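Local atomic coordinates of dihydropteroate synthase (Anaplasma phagocytophilum, PDB entry 6UCZ), a protein that probably catalyses the condensation of 6-hydroxymethyl-7,8-dihydropterin diphosphate with p-aminobenzoate, giving 7,8-dihydropteroate in folate biosynthesis. Residues Leu265-Val270 and Lys286-Leu291; Met260-Leu265 and Leu273-Val278; Lys222-Leu227 and Val234-Ser239; Tyr216-Ala221 and Ser245-Glu250. One frame throughout, in Å; residues are numbered along the deposited sequence.

Contact 1 of 4, residues Leu265-Val270 and Lys286-Leu291; sequences LAQQQV and KIANLL
Ala266 and Ala288 face each other directly, both CA-CB bonds turned into the gap, and the two methyl carbons CB meet at 3.6 Å. Two short side chains opposed in this way illustrate how helices can approach closely: the CA atoms of Gln267 and Ala288 come within 5.3 Å. Gln267 lies beside this small contact. Its CG, anti to the carbonyl carbon (chi1 -69°), rests 3.7 Å from the CB of Ala288, and the extended chain then carries the amide on toward Leu291. There the two side chains cross obliquely, with NE2 of Gln267 3.6 Å from CD1 of Leu291 and equally near its CB. This is van der Waals contact of an amide with a leucine, at a partly exposed margin, whereas the two alanines are buried. Just beyond, helix 255-267 ends in a Schellman motif: Gln269, with positive phi, is the C-prime residue, Val270 N bonds to Leu265 O at 3.2 Å and Gln269 N to Ala266 O at 2.9 Å. The contact thus joins the C-terminal ends of helices 255-267 and 278-290, with strand 272-275 between them in sequence; Val28 and Thr30, ahead of strand 31-37, touch Ala266 as well.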
loop_
_atom_site.group_PDB
_atom_site.type_symbol
_atom_site.label_atom_id
_atom_site.label_comp_id
_atom_site.label_asym_id
_atom_site.label_seq_id
_atom_site.Cartn_x
_atom_site.Cartn_y
_atom_site.Cartn_z
ATOM N N LEU A 265 -3.146 5.824 13.717
ATOM C CA LEU A 265 -2.075 5.020 13.132
ATOM C C LEU A 265 -0.739 5.757 13.192
ATOM O O LEU A 265 0.296 5.160 13.509
ATOM C CB LEU A 265 -2.429 4.665 11.691
ATOM C CG LEU A 265 -3.638 3.757 11.498
ATOM C CD1 LEU A 265 -3.918 3.636 10.010
ATOM C CD2 LEU A 265 -3.386 2.389 12.123
ATOM N N ALA A 266 -0.745 7.064 12.921
ATOM C CA ALA A 266 0.491 7.837 13.048
ATOM C C ALA A 266 1.011 7.812 14.483
ATOM O O ALA A 266 2.221 7.689 14.709
ATOM C CB ALA A 266 0.264 9.278 12.573
ATOM N N GLN A 267 0.107 7.878 15.472
ATOM C CA GLN A 267 0.530 7.801 16.866
ATOM C C GLN A 267 1.173 6.460 17.211
ATOM O O GLN A 267 2.029 6.401 18.101
ATOM C CB GLN A 267 -0.660 8.068 17.785
ATOM C CG GLN A 267 -1.138 9.490 17.717
ATOM C CD GLN A 267 -2.265 9.760 18.678
ATOM O OE1 GLN A 267 -3.440 9.538 18.374
ATOM N NE2 GLN A 267 -1.913 10.238 19.858
ATOM N N GLN A 268 0.764 5.375 16.543
ATOM C CA GLN A 268 1.366 4.057 16.696
ATOM C C GLN A 268 2.673 3.904 15.911
ATOM O O GLN A 268 3.183 2.779 15.804
ATOM C CB GLN A 268 0.378 2.976 16.247
ATOM C CG GLN A 268 -1.007 3.090 16.866
ATOM C CD GLN A 268 -0.993 3.042 18.372
ATOM O OE1 GLN A 268 -0.360 2.173 18.974
ATOM N NE2 GLN A 268 -1.696 3.978 18.994
ATOM N N GLN A 269 3.181 4.987 15.318
ATOM C CA GLN A 269 4.428 4.993 14.541
ATOM C C GLN A 269 4.357 4.104 13.305
ATOM O O GLN A 269 5.376 3.552 12.877
ATOM C CB GLN A 269 5.643 4.600 15.396
ATOM C CG GLN A 269 5.862 5.494 16.609
ATOM C CD GLN A 269 5.911 6.967 16.236
ATOM O OE1 GLN A 269 5.111 7.768 16.721
ATOM N NE2 GLN A 269 6.849 7.328 15.363
ATOM N N VAL A 270 3.170 3.983 12.704
ATOM C CA VAL A 270 3.061 3.299 11.422
ATOM C C VAL A 270 3.874 4.073 10.395
ATOM O O VAL A 270 3.794 5.303 10.317
ATOM C CB VAL A 270 1.590 3.152 11.002
ATOM C CG1 VAL A 270 1.511 2.627 9.562
ATOM C CG2 VAL A 270 0.866 2.211 11.972
ATOM N N LYS A 286 0.443 15.772 11.616
ATOM C CA LYS A 286 0.814 16.917 12.438
ATOM C C LYS A 286 0.137 16.866 13.801
ATOM O O LYS A 286 0.741 17.235 14.816
ATOM C CB LYS A 286 0.472 18.215 11.708
ATOM C CG LYS A 286 1.464 18.546 10.569
ATOM C CD LYS A 286 0.916 19.589 9.607
ATOM C CE LYS A 286 1.778 19.684 8.350
ATOM N NZ LYS A 286 3.214 19.845 8.699
ATOM N N ILE A 287 -1.123 16.428 13.845
ATOM C CA ILE A 287 -1.813 16.305 15.127
ATOM C C ILE A 287 -1.163 15.220 15.968
ATOM O O ILE A 287 -0.913 15.413 17.162
ATOM C CB ILE A 287 -3.318 16.059 14.900
ATOM C CG1 ILE A 287 -3.994 17.358 14.442
ATOM C CG2 ILE A 287 -4.005 15.524 16.171
ATOM C CD1 ILE A 287 -5.483 17.184 14.173
ATOM N N ALA A 288 -0.849 14.070 15.353
ATOM C CA ALA A 288 -0.139 13.020 16.077
ATOM C C ALA A 288 1.174 13.535 16.646
ATOM O O ALA A 288 1.534 13.210 17.786
ATOM C CB ALA A 288 0.115 11.816 15.159
ATOM N N ASN A 289 1.909 14.336 15.861
ATOM C CA ASN A 289 3.165 14.911 16.341
ATOM C C ASN A 289 2.949 15.793 17.564
ATOM O O ASN A 289 3.798 15.839 18.464
ATOM C CB ASN A 289 3.838 15.708 15.225
ATOM C CG ASN A 289 4.712 14.828 14.342
ATOM O OD1 ASN A 289 5.447 13.975 14.838
ATOM N ND2 ASN A 289 4.615 15.019 13.028
ATOM N N LEU A 290 1.838 16.528 17.604
ATOM C CA LEU A 290 1.576 17.401 18.748
ATOM C C LEU A 290 1.114 16.631 19.974
ATOM O O LEU A 290 1.099 17.195 21.073
ATOM C CB LEU A 290 0.550 18.471 18.373
ATOM C CG LEU A 290 1.068 19.532 17.404
ATOM C CD1 LEU A 290 -0.067 20.281 16.728
ATOM C CD2 LEU A 290 1.942 20.520 18.165
ATOM N N LEU A 291 0.802 15.349 19.826
ATOM C CA LEU A 291 0.372 14.504 20.931
ATOM C C LEU A 291 1.514 13.665 21.485
ATOM O O LEU A 291 1.287 12.835 22.371
ATOM C CB LEU A 291 -0.792 13.605 20.492
ATOM C CG LEU A 291 -2.030 14.444 20.149
ATOM C CD1 LEU A 291 -3.126 13.576 19.542
ATOM C CD2 LEU A 291 -2.527 15.214 21.394
#

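Contact 2 of 4, residues Met260-Leu265 and Leu273-Val278; sequences MLSTFL and LRVHDV. With PMM (pterin-6-yl-methyl-monophosphate), chain C.
Leu273 reaches from strand 272-275 toward helix 255-267, and its side chain forks between two helical residues. CB leads to a CG set anti to the carbonyl carbon (chi1 -63°), from which the methyls part. CD1 goes to Ser262, 3.8 Å from its backbone O and 3.9 Å from its CB; CD2 goes to Leu265, 3.7 Å from that residue's CD1. The hydroxyl of Ser262 is engaged with His238 and Thr258, so toward the strand it offers mainly packing. Arg274, next in the strand, serves the ligand. Its guanidinium lies with one face over the pterin, N8 of the ligand sitting 3.3 Å from CZ, while NH1 donates to phosphate O3P at 3.2 Å (153°) and NH2 does so weakly. Salt bridges to Asp71 and Asp114 help fix its rotation. At the His276 ring edge, CE1 and NE2 both lie 3.3 Å from O1P. Helix segment 260-265 and strand segment 273-275 run nearly antiparallel (167°), as in the beta-alpha-beta crossover of a TIM barrel, whose strand ends line the pterin-phosphate pocket.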
loop_
_atom_site.group_PDB
_atom_site.type_symbol
_atom_site.label_atom_id
_atom_site.label_comp_id
_atom_site.label_asym_id
_atom_site.label_seq_id
_atom_site.Cartn_x
_atom_site.Cartn_y
_atom_site.Cartn_z
ATOM N N MET A 260 -9.355 10.495 10.712
ATOM C CA MET A 260 -9.432 10.217 12.145
ATOM C C MET A 260 -8.629 8.974 12.510
ATOM O O MET A 260 -7.909 8.962 13.521
ATOM C CB MET A 260 -10.892 10.067 12.577
ATOM C CG MET A 260 -11.739 11.338 12.336
ATOM S SD MET A 260 -13.421 11.158 12.971
ATOM C CE MET A 260 -14.378 12.223 11.918
ATOM N N LEU A 261 -8.738 7.912 11.703
ATOM C CA LEU A 261 -7.916 6.731 11.944
ATOM C C LEU A 261 -6.452 6.996 11.609
ATOM O O LEU A 261 -5.553 6.511 12.309
ATOM C CB LEU A 261 -8.468 5.542 11.145
ATOM C CG LEU A 261 -7.662 4.247 11.190
ATOM C CD1 LEU A 261 -7.432 3.765 12.635
ATOM C CD2 LEU A 261 -8.375 3.201 10.367
ATOM N N SER A 262 -6.190 7.779 10.552
ATOM C CA SER A 262 -4.812 8.134 10.218
ATOM C C SER A 262 -4.078 8.716 11.424
ATOM O O SER A 262 -2.908 8.391 11.663
ATOM C CB SER A 262 -4.789 9.134 9.064
ATOM O OG SER A 262 -5.222 8.534 7.865
ATOM N N THR A 263 -4.750 9.578 12.197
ATOM C CA THR A 263 -4.118 10.156 13.382
ATOM C C THR A 263 -3.695 9.069 14.357
ATOM O O THR A 263 -2.565 9.078 14.860
ATOM C CB THR A 263 -5.066 11.133 14.080
ATOM O OG1 THR A 263 -5.475 12.156 13.168
ATOM C CG2 THR A 263 -4.358 11.782 15.266
ATOM N N PHE A 264 -4.587 8.107 14.618
ATOM C CA PHE A 264 -4.268 7.007 15.525
ATOM C C PHE A 264 -3.096 6.183 14.996
ATOM O O PHE A 264 -2.171 5.835 15.742
ATOM C CB PHE A 264 -5.491 6.109 15.700
ATOM C CG PHE A 264 -5.186 4.796 16.361
ATOM C CD1 PHE A 264 -5.203 4.698 17.752
ATOM C CD2 PHE A 264 -4.890 3.666 15.611
ATOM C CE1 PHE A 264 -4.919 3.491 18.384
ATOM C CE2 PHE A 264 -4.608 2.450 16.236
ATOM C CZ PHE A 264 -4.621 2.365 17.618
ATOM N N LEU A 265 -3.146 5.824 13.717
ATOM C CA LEU A 265 -2.075 5.020 13.132
ATOM C C LEU A 265 -0.739 5.757 13.192
ATOM O O LEU A 265 0.296 5.160 13.509
ATOM C CB LEU A 265 -2.429 4.665 11.691
ATOM C CG LEU A 265 -3.638 3.757 11.498
ATOM C CD1 LEU A 265 -3.918 3.636 10.010
ATOM C CD2 LEU A 265 -3.386 2.389 12.123
ATOM N N LEU A 273 1.352 5.456 5.355
ATOM C CA LEU A 273 -0.104 5.452 5.225
ATOM C C LEU A 273 -0.458 5.644 3.759
ATOM O O LEU A 273 -0.061 6.639 3.152
ATOM C CB LEU A 273 -0.749 6.554 6.071
ATOM C CG LEU A 273 -0.561 6.460 7.576
ATOM C CD1 LEU A 273 -1.281 7.624 8.267
ATOM C CD2 LEU A 273 -1.102 5.105 8.069
ATOM N N ARG A 274 -1.203 4.693 3.195
ATOM C CA ARG A 274 -1.595 4.722 1.791
ATOM C C ARG A 274 -3.001 5.303 1.713
ATOM O O ARG A 274 -3.967 4.668 2.164
ATOM C CB ARG A 274 -1.510 3.308 1.205
ATOM C CG ARG A 274 -1.750 3.214 -0.281
ATOM C CD ARG A 274 -1.688 1.740 -0.787
ATOM N NE ARG A 274 -1.975 1.706 -2.218
ATOM C CZ ARG A 274 -3.201 1.668 -2.738
ATOM N NH1 ARG A 274 -4.266 1.628 -1.942
ATOM N NH2 ARG A 274 -3.363 1.670 -4.053
ATOM N N VAL A 275 -3.117 6.518 1.176
ATOM C CA VAL A 275 -4.314 7.330 1.362
ATOM C C VAL A 275 -4.690 8.014 0.060
ATOM O O VAL A 275 -3.843 8.267 -0.806
ATOM C CB VAL A 275 -4.114 8.397 2.473
ATOM C CG1 VAL A 275 -3.923 7.729 3.821
ATOM C CG2 VAL A 275 -2.924 9.327 2.118
ATOM N N HIS A 276 -5.983 8.332 -0.064
ATOM C CA HIS A 276 -6.457 9.137 -1.188
ATOM C C HIS A 276 -6.266 10.630 -0.925
ATOM O O HIS A 276 -5.780 11.363 -1.794
ATOM C CB HIS A 276 -7.930 8.824 -1.474
ATOM C CG HIS A 276 -8.182 7.385 -1.825
ATOM N ND1 HIS A 276 -8.375 6.406 -0.873
ATOM C CD2 HIS A 276 -8.246 6.759 -3.024
ATOM C CE1 HIS A 276 -8.564 5.242 -1.470
ATOM N NE2 HIS A 276 -8.483 5.428 -2.777
ATOM N N ASP A 277 -6.651 11.107 0.256
ATOM C CA ASP A 277 -6.595 12.537 0.567
ATOM C C ASP A 277 -5.303 12.835 1.317
ATOM O O ASP A 277 -5.201 12.612 2.529
ATOM C CB ASP A 277 -7.806 12.990 1.370
ATOM C CG ASP A 277 -7.873 14.489 1.485
ATOM O OD1 ASP A 277 -6.810 15.125 1.626
ATOM O OD2 ASP A 277 -8.985 15.045 1.403
ATOM N N VAL A 278 -4.335 13.390 0.587
ATOM C CA VAL A 278 -3.011 13.653 1.140
ATOM C C VAL A 278 -3.031 14.862 2.078
ATOM O O VAL A 278 -2.330 14.879 3.098
ATOM C CB VAL A 278 -2.018 13.835 -0.023
ATOM C CG1 VAL A 278 -0.815 14.639 0.404
ATOM C CG2 VAL A 278 -1.625 12.448 -0.598
HETATM N N5 PMM C . -5.137 -1.519 -1.032
HETATM C C6 PMM C . -5.444 -1.452 -2.331
HETATM C C7 PMM C . -4.458 -1.485 -3.300
HETATM N N8 PMM C . -3.151 -1.598 -3.038
HETATM N N1 PMM C . -1.503 -1.758 -1.469
HETATM C C2 PMM C . -1.132 -1.841 -0.197
HETATM N N2 PMM C . 0.164 -1.967 0.110
HETATM N N3 PMM C . -2.020 -1.818 0.844
HETATM C C4 PMM C . -3.387 -1.724 0.715
HETATM O O4 PMM C . -4.123 -1.737 1.701
HETATM C C4A PMM C . -3.844 -1.631 -0.688
HETATM C C8A PMM C . -2.853 -1.663 -1.735
HETATM C C9 PMM C . -6.915 -1.400 -2.659
HETATM O O10 PMM C . -7.440 -0.110 -2.283
HETATM P PA PMM C . -7.872 1.003 -3.375
HETATM O O1P PMM C . -8.569 2.095 -2.547
HETATM O O2P PMM C . -8.934 0.378 -4.270
HETATM O O3P PMM C . -6.673 1.487 -4.121
#

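Contact 3 of 4, residues Lys222-Leu227 and Val234-Ser239; sequences KNIGKL and VCVGHS. With PMM (pterin-6-yl-methyl-monophosphate), chain C.
Ile224 presents its CD1 to a shallow hollow between Val234 and Val236, the two valines that point toward helix 224-228 from alternate positions of the strand segment. CD1 of Ile224 lies 3.8 Å from CG2 of Val236 and 4.0 Å from CG1 of Val234, with CG1 of the isoleucine close behind. The approaches differ: Ile224 and Val234 meet end-on, whereas Ile224 and Val236 pass alongside, running opposite ways. The isoleucine has its CG1 branch anti to the backbone N (chi1 -162°), which, with chi2 at 68°, brings CD1 to the strand, while CG2 lies on Gln268. Val234 also serves as a bump of its own. Its second methyl, CG2, sets against the branch point of Leu227, 4.0 Å from CG, and these side chains cross at a slant. Val234 thus meets both residues of the helix, with a methyl for each. Leu227 further packs on Ile182 and Leu185 of helix 174-194, and Val236 on Leu265 of helix 255-267. Past Val236 the chain leaves the strand. Gly237 O and O4 of the bound pterin are two oxygens in close approach, at 3.3 Å; separately, Gly237 O accepts a hydrogen bond from Lys241. Between the segments themselves the contact consists of buried aliphatic carbons, so its cohesion rests on fit and on the exclusion of water, with little directional bonding added.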
loop_
_atom_site.group_PDB
_atom_site.type_symbol
_atom_site.label_atom_id
_atom_site.label_comp_id
_atom_site.label_asym_id
_atom_site.label_seq_id
_atom_site.Cartn_x
_atom_site.Cartn_y
_atom_site.Cartn_z
ATOM N N LYS A 222 -6.339 -1.571 15.293
ATOM C CA LYS A 222 -6.187 -1.284 16.718
ATOM C C LYS A 222 -4.931 -1.928 17.278
ATOM O O LYS A 222 -4.286 -1.368 18.173
ATOM C CB LYS A 222 -7.419 -1.763 17.495
ATOM C CG LYS A 222 -7.162 -2.043 18.968
ATOM C CD LYS A 222 -8.421 -2.459 19.719
ATOM C CE LYS A 222 -8.987 -3.778 19.207
ATOM N NZ LYS A 222 -10.118 -4.275 20.057
ATOM N N ASN A 223 -4.559 -3.098 16.760
ATOM C CA ASN A 223 -3.431 -3.853 17.287
ATOM C C ASN A 223 -2.219 -3.797 16.359
ATOM O O ASN A 223 -1.389 -4.708 16.361
ATOM C CB ASN A 223 -3.842 -5.302 17.556
ATOM C CG ASN A 223 -4.748 -5.436 18.770
ATOM O OD1 ASN A 223 -5.953 -5.683 18.658
ATOM N ND2 ASN A 223 -4.166 -5.267 19.938
ATOM N N ILE A 224 -2.089 -2.715 15.582
ATOM C CA ILE A 224 -1.018 -2.624 14.597
ATOM C C ILE A 224 0.354 -2.652 15.263
ATOM O O ILE A 224 1.347 -3.019 14.624
ATOM C CB ILE A 224 -1.207 -1.355 13.727
ATOM C CG1 ILE A 224 -0.382 -1.457 12.441
ATOM C CG2 ILE A 224 -0.841 -0.084 14.510
ATOM C CD1 ILE A 224 -0.887 -2.528 11.483
ATOM N N GLY A 225 0.435 -2.272 16.540
ATOM C CA GLY A 225 1.694 -2.349 17.265
ATOM C C GLY A 225 2.272 -3.752 17.341
ATOM O O GLY A 225 3.493 -3.917 17.415
ATOM N N LYS A 226 1.411 -4.778 17.372
ATOM C CA LYS A 226 1.912 -6.150 17.377
ATOM C C LYS A 226 2.621 -6.497 16.070
ATOM O O LYS A 226 3.622 -7.221 16.075
ATOM C CB LYS A 226 0.781 -7.137 17.660
ATOM C CG LYS A 226 1.287 -8.564 17.846
ATOM C CD LYS A 226 0.184 -9.527 18.253
ATOM C CE LYS A 226 0.684 -10.968 18.252
ATOM N NZ LYS A 226 -0.307 -11.895 18.867
ATOM N N LEU A 227 2.125 -5.997 14.943
ATOM C CA LEU A 227 2.865 -6.171 13.696
ATOM C C LEU A 227 4.153 -5.350 13.708
ATOM O O LEU A 227 5.192 -5.800 13.212
ATOM C CB LEU A 227 1.988 -5.776 12.511
ATOM C CG LEU A 227 2.566 -6.016 11.114
ATOM C CD1 LEU A 227 2.961 -7.475 10.902
ATOM C CD2 LEU A 227 1.562 -5.560 10.070
ATOM N N VAL A 234 6.064 -0.667 8.700
ATOM C CA VAL A 234 4.706 -1.102 8.409
ATOM C C VAL A 234 4.021 -0.076 7.519
ATOM O O VAL A 234 4.186 1.133 7.707
ATOM C CB VAL A 234 3.922 -1.323 9.721
ATOM C CG1 VAL A 234 2.437 -1.477 9.451
ATOM C CG2 VAL A 234 4.475 -2.549 10.446
ATOM N N CYS A 235 3.275 -0.567 6.535
ATOM C CA CYS A 235 2.387 0.240 5.713
ATOM C C CYS A 235 0.942 -0.164 5.990
ATOM O O CYS A 235 0.628 -1.357 6.076
ATOM C CB CYS A 235 2.700 0.057 4.223
ATOM S SG CYS A 235 1.596 0.926 3.090
ATOM N N VAL A 236 0.053 0.819 6.119
ATOM C CA VAL A 236 -1.364 0.525 6.302
ATOM C C VAL A 236 -2.171 1.249 5.232
ATOM O O VAL A 236 -2.012 2.460 5.038
ATOM C CB VAL A 236 -1.855 0.917 7.708
ATOM C CG1 VAL A 236 -3.378 0.776 7.795
ATOM C CG2 VAL A 236 -1.159 0.060 8.749
ATOM N N GLY A 237 -3.055 0.508 4.557
ATOM C CA GLY A 237 -3.949 1.081 3.566
ATOM C C GLY A 237 -5.403 0.999 3.986
ATOM O O GLY A 237 -6.138 0.076 3.606
ATOM N N HIS A 238 -5.824 1.964 4.805
ATOM C CA HIS A 238 -7.177 2.013 5.345
ATOM C C HIS A 238 -8.096 2.940 4.564
ATOM O O HIS A 238 -9.306 2.927 4.800
ATOM C CB HIS A 238 -7.131 2.477 6.810
ATOM C CG HIS A 238 -6.520 3.840 6.986
ATOM N ND1 HIS A 238 -5.240 4.142 6.566
ATOM C CD2 HIS A 238 -7.013 4.977 7.533
ATOM C CE1 HIS A 238 -4.973 5.408 6.841
ATOM N NE2 HIS A 238 -6.032 5.936 7.434
ATOM N N SER A 239 -7.545 3.732 3.644
ATOM C CA SER A 239 -8.249 4.886 3.100
ATOM C C SER A 239 -9.500 4.489 2.329
ATOM O O SER A 239 -9.421 3.753 1.347
ATOM C CB SER A 239 -7.298 5.687 2.213
ATOM O OG SER A 239 -7.932 6.851 1.746
HETATM N N5 PMM C . -5.137 -1.519 -1.032
HETATM C C6 PMM C . -5.444 -1.452 -2.331
HETATM C C7 PMM C . -4.458 -1.485 -3.300
HETATM N N8 PMM C . -3.151 -1.598 -3.038
HETATM N N1 PMM C . -1.503 -1.758 -1.469
HETATM C C2 PMM C . -1.132 -1.841 -0.197
HETATM N N2 PMM C . 0.164 -1.967 0.110
HETATM N N3 PMM C . -2.020 -1.818 0.844
HETATM C C4 PMM C . -3.387 -1.724 0.715
HETATM O O4 PMM C . -4.123 -1.737 1.701
HETATM C C4A PMM C . -3.844 -1.631 -0.688
HETATM C C8A PMM C . -2.853 -1.663 -1.735
HETATM C C9 PMM C . -6.915 -1.400 -2.659
HETATM O O10 PMM C . -7.440 -0.110 -2.283
HETATM P PA PMM C . -7.872 1.003 -3.375
HETATM O O1P PMM C . -8.569 2.095 -2.547
HETATM O O2P PMM C . -8.934 0.378 -4.270
HETATM O O3P PMM C . -6.673 1.487 -4.121
#

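Contact 4 of 4, residues Tyr216-Ala221 and Ser245-Glu250; sequences YSWYIA and SLIPVE
Trp218 of helix 214-222 projects its indole toward the loop 245-250, where two consecutive residues receive it. Ser245 comes first and turns its CB away from the helix, its OG bonded to Ser242 O. Leu246 then makes the closer approach: CD2 lies 3.7 Å from CD1 of Trp218, oblique to the indole, the two side chains lying side by side but pointing contrary ways. Its CG stands opposite the backbone N (chi1 -169°), which brings CD2 to the five-membered ring. This segment belongs to the long connection between strand 235-236 and helix 255-267, one of the loops that follow the strands of the TIM-barrel fold of the pterin-binding family. Ile247 crosses Trp218 at about a right angle, a loose contact with CG1 4.2 Å from CZ2 on the six-membered ring. The indole has other partners too, with a bond from NE1 to Met243 O and an edge-to-face stack with Phe244. Farther along, Val249 touches Pro257, its O accepting a bond from Arg254 NE.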
loop_
_atom_site.group_PDB
_atom_site.type_symbol
_atom_site.label_atom_id
_atom_site.label_comp_id
_atom_site.label_asym_id
_atom_site.label_seq_id
_atom_site.Cartn_x
_atom_site.Cartn_y
_atom_site.Cartn_z
ATOM N N TYR A 216 -12.811 -7.326 11.636
ATOM C CA TYR A 216 -11.438 -7.819 11.681
ATOM C C TYR A 216 -10.445 -6.745 11.255
ATOM O O TYR A 216 -9.345 -6.665 11.809
ATOM C CB TYR A 216 -11.285 -9.067 10.804
ATOM C CG TYR A 216 -12.095 -10.246 11.294
ATOM C CD1 TYR A 216 -11.761 -10.914 12.469
ATOM C CD2 TYR A 216 -13.191 -10.702 10.572
ATOM C CE1 TYR A 216 -12.526 -12.005 12.925
ATOM C CE2 TYR A 216 -13.948 -11.781 11.009
ATOM C CZ TYR A 216 -13.614 -12.435 12.180
ATOM O OH TYR A 216 -14.383 -13.522 12.593
ATOM N N SER A 217 -10.800 -5.931 10.252
ATOM C CA SER A 217 -9.904 -4.862 9.817
ATOM C C SER A 217 -9.700 -3.827 10.912
ATOM O O SER A 217 -8.590 -3.311 11.079
ATOM C CB SER A 217 -10.434 -4.190 8.552
ATOM O OG SER A 217 -10.296 -5.056 7.433
ATOM N N TRP A 218 -10.753 -3.509 11.675
ATOM C CA TRP A 218 -10.571 -2.611 12.816
ATOM C C TRP A 218 -9.696 -3.252 13.884
ATOM O O TRP A 218 -8.850 -2.578 14.487
ATOM C CB TRP A 218 -11.935 -2.196 13.408
ATOM C CG TRP A 218 -12.586 -1.147 12.582
ATOM C CD1 TRP A 218 -13.593 -1.309 11.668
ATOM C CD2 TRP A 218 -12.242 0.236 12.562
ATOM N NE1 TRP A 218 -13.886 -0.106 11.074
ATOM C CE2 TRP A 218 -13.070 0.859 11.606
ATOM C CE3 TRP A 218 -11.298 1.012 13.252
ATOM C CZ2 TRP A 218 -12.994 2.223 11.332
ATOM C CZ3 TRP A 218 -11.222 2.369 12.975
ATOM C CH2 TRP A 218 -12.064 2.960 12.028
ATOM N N TYR A 219 -9.903 -4.548 14.146
ATOM C CA TYR A 219 -9.079 -5.247 15.132
ATOM C C TYR A 219 -7.599 -5.155 14.778
ATOM O O TYR A 219 -6.756 -4.921 15.652
ATOM C CB TYR A 219 -9.519 -6.712 15.243
ATOM C CG TYR A 219 -8.733 -7.516 16.261
ATOM C CD1 TYR A 219 -7.541 -8.151 15.914
ATOM C CD2 TYR A 219 -9.174 -7.624 17.573
ATOM C CE1 TYR A 219 -6.816 -8.887 16.857
ATOM C CE2 TYR A 219 -8.465 -8.357 18.518
ATOM C CZ TYR A 219 -7.287 -8.983 18.154
ATOM O OH TYR A 219 -6.589 -9.707 19.096
ATOM N N ILE A 220 -7.266 -5.349 13.501
ATOM C CA ILE A 220 -5.872 -5.287 13.067
ATOM C C ILE A 220 -5.318 -3.877 13.252
ATOM O O ILE A 220 -4.220 -3.681 13.788
ATOM C CB ILE A 220 -5.752 -5.731 11.598
ATOM C CG1 ILE A 220 -6.186 -7.197 11.418
ATOM C CG2 ILE A 220 -4.329 -5.477 11.086
ATOM C CD1 ILE A 220 -5.418 -8.161 12.274
ATOM N N ALA A 221 -6.055 -2.875 12.770
ATOM C CA ALA A 221 -5.632 -1.487 12.949
ATOM C C ALA A 221 -5.395 -1.178 14.425
ATOM O O ALA A 221 -4.351 -0.627 14.797
ATOM C CB ALA A 221 -6.682 -0.540 12.357
ATOM N N SER A 245 -17.726 0.978 6.603
ATOM C CA SER A 245 -19.162 0.737 6.589
ATOM C C SER A 245 -19.675 0.369 7.975
ATOM O O SER A 245 -20.886 0.425 8.214
ATOM C CB SER A 245 -19.510 -0.373 5.602
ATOM O OG SER A 245 -19.084 -1.613 6.130
ATOM N N LEU A 246 -18.775 -0.020 8.880
ATOM C CA LEU A 246 -19.160 -0.429 10.228
ATOM C C LEU A 246 -19.560 0.778 11.078
ATOM O O LEU A 246 -20.549 0.726 11.823
ATOM C CB LEU A 246 -17.995 -1.188 10.863
ATOM C CG LEU A 246 -18.256 -1.922 12.166
ATOM C CD1 LEU A 246 -19.299 -3.005 11.928
ATOM C CD2 LEU A 246 -16.946 -2.493 12.690
ATOM N N ILE A 247 -18.773 1.849 11.022
ATOM C CA ILE A 247 -19.267 3.189 11.325
ATOM C C ILE A 247 -20.122 3.556 10.135
ATOM O O ILE A 247 -19.553 3.987 9.131
ATOM C CB ILE A 247 -18.173 4.270 11.414
ATOM C CG1 ILE A 247 -16.828 3.724 11.878
ATOM C CG2 ILE A 247 -18.689 5.450 12.260
ATOM C CD1 ILE A 247 -16.701 3.736 13.351
ATOM N N PRO A 248 -21.428 3.471 10.191
ATOM C CA PRO A 248 -22.207 3.832 8.998
ATOM C C PRO A 248 -21.686 5.136 8.380
ATOM O O PRO A 248 -22.135 6.232 8.713
ATOM C CB PRO A 248 -23.642 3.944 9.533
ATOM C CG PRO A 248 -23.477 4.265 10.987
ATOM C CD PRO A 248 -22.187 3.621 11.441
ATOM N N VAL A 249 -20.658 5.009 7.533
ATOM C CA VAL A 249 -20.144 6.099 6.705
ATOM C C VAL A 249 -20.049 5.564 5.283
ATOM O O VAL A 249 -19.236 4.671 5.004
ATOM C CB VAL A 249 -18.770 6.615 7.169
ATOM C CG1 VAL A 249 -18.288 7.721 6.233
ATOM C CG2 VAL A 249 -18.810 7.114 8.611
ATOM N N GLU A 250 -20.864 6.112 4.384
ATOM C CA GLU A 250 -20.849 5.673 2.996
ATOM C C GLU A 250 -19.572 6.131 2.290
ATOM O O GLU A 250 -18.901 7.089 2.696
ATOM C CB GLU A 250 -22.089 6.160 2.248
ATOM C CG GLU A 250 -22.284 7.657 2.193
ATOM C CD GLU A 250 -23.539 8.017 1.427
ATOM O OE1 GLU A 250 -23.552 7.824 0.192
ATOM O OE2 GLU A 250 -24.520 8.461 2.061
#

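Helix 255-267 ties the set together. Contacts 1 and 2 share Leu265 and lie about 10 Å apart between centres; Ala288 CB of contact 1 packs 3.8 Å from Thr263 O of contact 2. The same leucine touches contact 3, its CD1 lying 3.7 Å from Val236 CG1. Contacts 2 and 3 use neighbouring strands and are joined by a probable hydrogen bond, His276 ND1 with Ser239 OG at 2.7 Å, besides the link from Ser262 to His238. Both reach the bound pterin monophosphate. Contact 4 is more peripheral: the side chain of Trp218 is about 14 Å from the ligand, yet its CZ3 packs 3.9 Å from Leu261 CD2 of contact 2.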